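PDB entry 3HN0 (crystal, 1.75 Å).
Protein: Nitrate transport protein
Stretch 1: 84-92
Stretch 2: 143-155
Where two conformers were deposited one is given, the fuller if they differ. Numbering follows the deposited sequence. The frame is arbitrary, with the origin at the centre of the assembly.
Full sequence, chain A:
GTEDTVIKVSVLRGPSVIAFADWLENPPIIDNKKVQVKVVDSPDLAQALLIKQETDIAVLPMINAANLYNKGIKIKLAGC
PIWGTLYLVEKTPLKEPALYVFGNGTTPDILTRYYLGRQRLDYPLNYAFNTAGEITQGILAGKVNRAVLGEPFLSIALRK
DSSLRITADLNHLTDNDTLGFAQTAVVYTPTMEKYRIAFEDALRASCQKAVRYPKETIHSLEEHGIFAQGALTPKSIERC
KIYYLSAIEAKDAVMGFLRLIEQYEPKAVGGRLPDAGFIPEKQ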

# COMPACT_ATOMS: atom_id res chain seq x y z
N GLY A 84 -0.98 0.16 -10.27
CA GLY A 84 -2.44 0.31 -10.41
C GLY A 84 -2.89 -0.35 -11.70
O GLY A 84 -2.86 0.25 -12.77
N THR A 85 -3.26 -1.62 -11.64
CA THR A 85 -3.63 -2.29 -12.85
C THR A 85 -5.06 -2.80 -12.94
O THR A 85 -5.53 -3.08 -14.05
CB THR A 85 -2.66 -3.47 -13.17
OG1 THR A 85 -2.82 -4.49 -12.23
CG2 THR A 85 -1.24 -3.01 -13.10
N LEU A 86 -5.74 -2.95 -11.81
CA LEU A 86 -7.04 -3.58 -11.85
C LEU A 86 -8.06 -2.85 -10.98
O LEU A 86 -7.86 -2.62 -9.79
CB LEU A 86 -6.92 -5.05 -11.46
CG LEU A 86 -8.08 -5.92 -11.93
CD1 LEU A 86 -8.07 -6.01 -13.51
CD2 LEU A 86 -8.01 -7.28 -11.26
N TYR A 87 -9.17 -2.47 -11.63
CA TYR A 87 -10.25 -1.82 -10.97
C TYR A 87 -11.59 -2.45 -11.27
O TYR A 87 -11.80 -2.99 -12.34
CB TYR A 87 -10.27 -0.34 -11.37
CG TYR A 87 -9.11 0.44 -10.86
CD1 TYR A 87 -7.90 0.45 -11.57
CD2 TYR A 87 -9.19 1.18 -9.67
CE1 TYR A 87 -6.79 1.17 -11.11
CE2 TYR A 87 -8.06 1.88 -9.21
CZ TYR A 87 -6.89 1.88 -9.94
OH TYR A 87 -5.79 2.59 -9.49
N LEU A 88 -12.51 -2.44 -10.31
CA LEU A 88 -13.86 -2.95 -10.54
C LEU A 88 -14.76 -1.80 -10.94
O LEU A 88 -14.80 -0.78 -10.25
CB LEU A 88 -14.39 -3.54 -9.24
CG LEU A 88 -15.81 -4.12 -9.19
CD1 LEU A 88 -15.95 -5.30 -10.14
CD2 LEU A 88 -16.07 -4.50 -7.73
N VAL A 89 -15.53 -1.99 -12.01
CA VAL A 89 -16.50 -1.00 -12.46
C VAL A 89 -17.90 -1.63 -12.47
O VAL A 89 -18.06 -2.81 -12.73
CB VAL A 89 -16.14 -0.46 -13.86
CG1 VAL A 89 -14.82 0.29 -13.82
CG2 VAL A 89 -16.08 -1.60 -14.95
N GLU A 90 -18.89 -0.81 -12.17
CA GLU A 90 -20.26 -1.26 -12.14
C GLU A 90 -21.16 -0.16 -12.70
O GLU A 90 -20.88 1.04 -12.51
CB GLU A 90 -20.69 -1.66 -10.71
CG GLU A 90 -19.65 -2.48 -9.94
CD GLU A 90 -20.17 -3.06 -8.63
OE1 GLU A 90 -21.19 -3.78 -8.66
OE2 GLU A 90 -19.53 -2.81 -7.57
N LYS A 91 -22.21 -0.59 -13.38
CA LYS A 91 -23.25 0.30 -13.86
C LYS A 91 -24.34 0.41 -12.82
O LYS A 91 -24.59 -0.55 -12.10
CB LYS A 91 -23.86 -0.23 -15.15
CG LYS A 91 -23.00 0.03 -16.33
CD LYS A 91 -23.59 -0.46 -17.64
CE LYS A 91 -24.86 0.30 -18.04
NZ LYS A 91 -24.82 0.81 -19.44
N THR A 92 -24.95 1.59 -12.76
CA THR A 92 -26.18 1.85 -12.00
C THR A 92 -27.28 2.28 -12.97
O THR A 92 -27.09 3.25 -13.72
CB THR A 92 -25.98 2.99 -10.98
OG1 THR A 92 -24.75 2.78 -10.28
CG2 THR A 92 -27.15 3.04 -9.97
N LYS A 143 -24.16 -5.57 -22.67
CA LYS A 143 -24.06 -6.96 -22.22
C LYS A 143 -23.45 -7.02 -20.81
O LYS A 143 -23.81 -7.88 -20.02
CB LYS A 143 -23.16 -7.74 -23.20
CG LYS A 143 -22.98 -9.25 -22.92
CD LYS A 143 -24.25 -10.03 -23.16
CE LYS A 143 -23.99 -11.53 -23.29
NZ LYS A 143 -25.12 -12.24 -23.94
N VAL A 144 -22.53 -6.10 -20.51
CA VAL A 144 -21.72 -6.16 -19.29
C VAL A 144 -22.08 -5.00 -18.35
O VAL A 144 -21.95 -3.84 -18.73
CB VAL A 144 -20.24 -6.11 -19.66
CG1 VAL A 144 -19.33 -6.06 -18.37
CG2 VAL A 144 -19.85 -7.28 -20.57
N ASN A 145 -22.52 -5.31 -17.13
CA ASN A 145 -22.85 -4.31 -16.12
C ASN A 145 -21.83 -4.27 -14.98
O ASN A 145 -21.87 -3.41 -14.13
CB ASN A 145 -24.25 -4.60 -15.56
CG ASN A 145 -25.35 -4.53 -16.63
OD1 ASN A 145 -25.33 -3.65 -17.49
ND2 ASN A 145 -26.29 -5.46 -16.57
N ARG A 146 -20.94 -5.24 -14.94
CA ARG A 146 -19.95 -5.28 -13.87
C ARG A 146 -18.75 -5.98 -14.45
O ARG A 146 -18.90 -7.01 -15.11
CB ARG A 146 -20.62 -5.98 -12.67
CG ARG A 146 -19.78 -6.48 -11.55
CD ARG A 146 -20.69 -7.28 -10.55
NE ARG A 146 -21.39 -6.39 -9.63
CZ ARG A 146 -22.38 -6.77 -8.81
NH1 ARG A 146 -22.82 -8.02 -8.81
NH2 ARG A 146 -22.92 -5.89 -7.99
N ALA A 147 -17.56 -5.39 -14.24
CA ALA A 147 -16.35 -5.88 -14.84
C ALA A 147 -15.12 -5.39 -14.11
O ALA A 147 -15.19 -4.49 -13.28
CB ALA A 147 -16.29 -5.46 -16.33
N VAL A 148 -14.02 -6.05 -14.43
CA VAL A 148 -12.72 -5.56 -14.03
C VAL A 148 -11.96 -5.08 -15.26
O VAL A 148 -12.00 -5.72 -16.31
CB VAL A 148 -11.90 -6.60 -13.26
CG1 VAL A 148 -12.48 -6.80 -11.85
CG2 VAL A 148 -11.79 -7.87 -14.03
N LEU A 149 -11.27 -3.94 -15.11
CA LEU A 149 -10.50 -3.31 -16.19
C LEU A 149 -9.27 -2.59 -15.65
O LEU A 149 -9.27 -2.11 -14.55
CB LEU A 149 -11.35 -2.28 -16.96
CG LEU A 149 -12.47 -2.80 -17.85
CD1 LEU A 149 -13.34 -1.61 -18.36
CD2 LEU A 149 -12.00 -3.63 -19.02
N GLY A 150 -8.27 -2.46 -16.52
CA GLY A 150 -7.14 -1.55 -16.33
C GLY A 150 -7.08 -0.57 -17.50
O GLY A 150 -7.89 -0.63 -18.41
N GLU A 151 -6.11 0.33 -17.46
CA GLU A 151 -6.01 1.41 -18.43
C GLU A 151 -5.40 0.93 -19.72
O GLU A 151 -4.57 0.07 -19.67
CB GLU A 151 -5.19 2.51 -17.82
CG GLU A 151 -5.86 3.14 -16.59
CD GLU A 151 -7.08 3.95 -16.94
OE1 GLU A 151 -7.47 4.07 -18.13
OE2 GLU A 151 -7.66 4.49 -16.00
N PRO A 152 -5.78 1.52 -20.87
CA PRO A 152 -6.66 2.66 -21.12
C PRO A 152 -8.15 2.27 -21.19
O PRO A 152 -9.04 3.15 -21.24
CB PRO A 152 -6.18 3.14 -22.49
CG PRO A 152 -5.77 1.95 -23.15
CD PRO A 152 -5.19 1.03 -22.14
N PHE A 153 -8.41 0.97 -21.15
CA PHE A 153 -9.78 0.46 -21.38
C PHE A 153 -10.73 1.01 -20.31
O PHE A 153 -11.90 1.32 -20.57
CB PHE A 153 -9.75 -1.06 -21.28
CG PHE A 153 -8.81 -1.67 -22.23
CD1 PHE A 153 -9.13 -1.72 -23.58
CD2 PHE A 153 -7.55 -2.20 -21.78
CE1 PHE A 153 -8.25 -2.29 -24.50
CE2 PHE A 153 -6.67 -2.75 -22.69
CZ PHE A 153 -7.02 -2.78 -24.07
N LEU A 154 -10.23 1.07 -19.09
CA LEU A 154 -10.97 1.64 -17.96
C LEU A 154 -11.47 3.05 -18.29
O LEU A 154 -12.64 3.37 -18.15
CB LEU A 154 -10.09 1.67 -16.73
CG LEU A 154 -10.66 2.24 -15.42
CD1 LEU A 154 -11.99 1.61 -15.04
CD2 LEU A 154 -9.60 2.06 -14.23
N SER A 155 -10.53 3.90 -18.72
CA SER A 155 -10.84 5.29 -19.06
C SER A 155 -11.83 5.39 -20.21
O SER A 155 -12.77 6.21 -20.19
CB SER A 155 -9.56 6.05 -19.43
OG SER A 155 -8.73 6.20 -18.29
O HOH W 1 -4.21 0.21 -15.30

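The strongest polar contact is a salt bridge between Glu-90 and Arg-146. Glu-90 OE1 accepts hydrogen bonds from Arg-146 NE and from Arg-146 NH2, both at 2.8 Å. The carboxylate oxygen lies near the guanidinium plane, at its edge, where the N-H groups point. The Arg-146 side chain leaves the backbone with chi1 and chi2 both t, then turns at chi3 (m). Glu-90, with chi1 m, brings its end nearer to the other stretch. The two residues are a non-hydrogen-bonded pair, with their CA atoms 4.4 Å apart and their side chains on the same face of the sheet. The remaining charged atoms, Glu-90 OE2 and Arg-146 NH1, are hydrogen-bonded elsewhere in the structure.

The backbone provides the rest of the direct hydrogen bonds. The strand containing Tyr-87 to Glu-90 runs antiparallel to strand 146-149, at 151° between their directions. Tyr-87 N donates to Leu-149 O at 2.9 Å, and Leu-149 N returns a bond to Tyr-87 O at 3.0 Å. Two residues along, Val-89 N donates to Ala-147 O at 2.8 Å and is nearly linear at 173°. Ala-147 N donates back to Val-89 O at 3.0 Å. Lys-91 N to Asn-145 O, at 2.9 Å, continues the ladder. Between these bonds, CA-H...O contacts fill the gaps. Val-148 CA lies 3.2 Å from Tyr-87 O, and Glu-90 CA lies 3.3 Å from Asn-145 O.

Beyond the ladder, a water joins Gly-84 and Glu-151. It donates to Gly-84 O and accepts from Glu-151 N, each at 2.9 Å. Gly-150 suits the close passage here. Gly-150 CA is 3.2 Å from Thr-85 O, and a CB on Gly-150 would fall 2.3 Å from that same oxygen, a clash.

The side chains alternate between the two faces. Leu-88 and Val-148 share the face of the salt bridge. Leu-88 CD1 reaches 4.1 Å from Val-148 CG1, and Leu-86 CD1 packs 3.9 Å from Val-148 CB. Both leucines have chi1 t and chi2 p, and their ends come nearer to the partner stretch. These side chains are buried and apolar, so they pack without leaving polar groups unsatisfied.

The other face carries Tyr-87, Val-89, Ala-147 and Leu-149. Val-89 has the largest covered area of any residue here, 76 Å². Val-89 CG2 lies 4.1 Å from Ala-147 CB and 4.4 Å from Leu-149 CD1. The methyl of Ala-147 occupies little space beside it. Leu-154, from the helix after the second strand, points toward the first stretch and closes over this face. Leu-154 CD1 is 3.4 Å from Val-89 CG1, and Leu-154 CD2 is 3.5 Å from Tyr-87 CD1. Leu-154 N donates to Gly-150 O at 3.0 Å, which ties Leu-154 back to the loop residue just past the strand. The Tyr-87 ring is buried, and its hydroxyl is hydrogen-bonded elsewhere in the structure. Together the two stretches bury 698 Å².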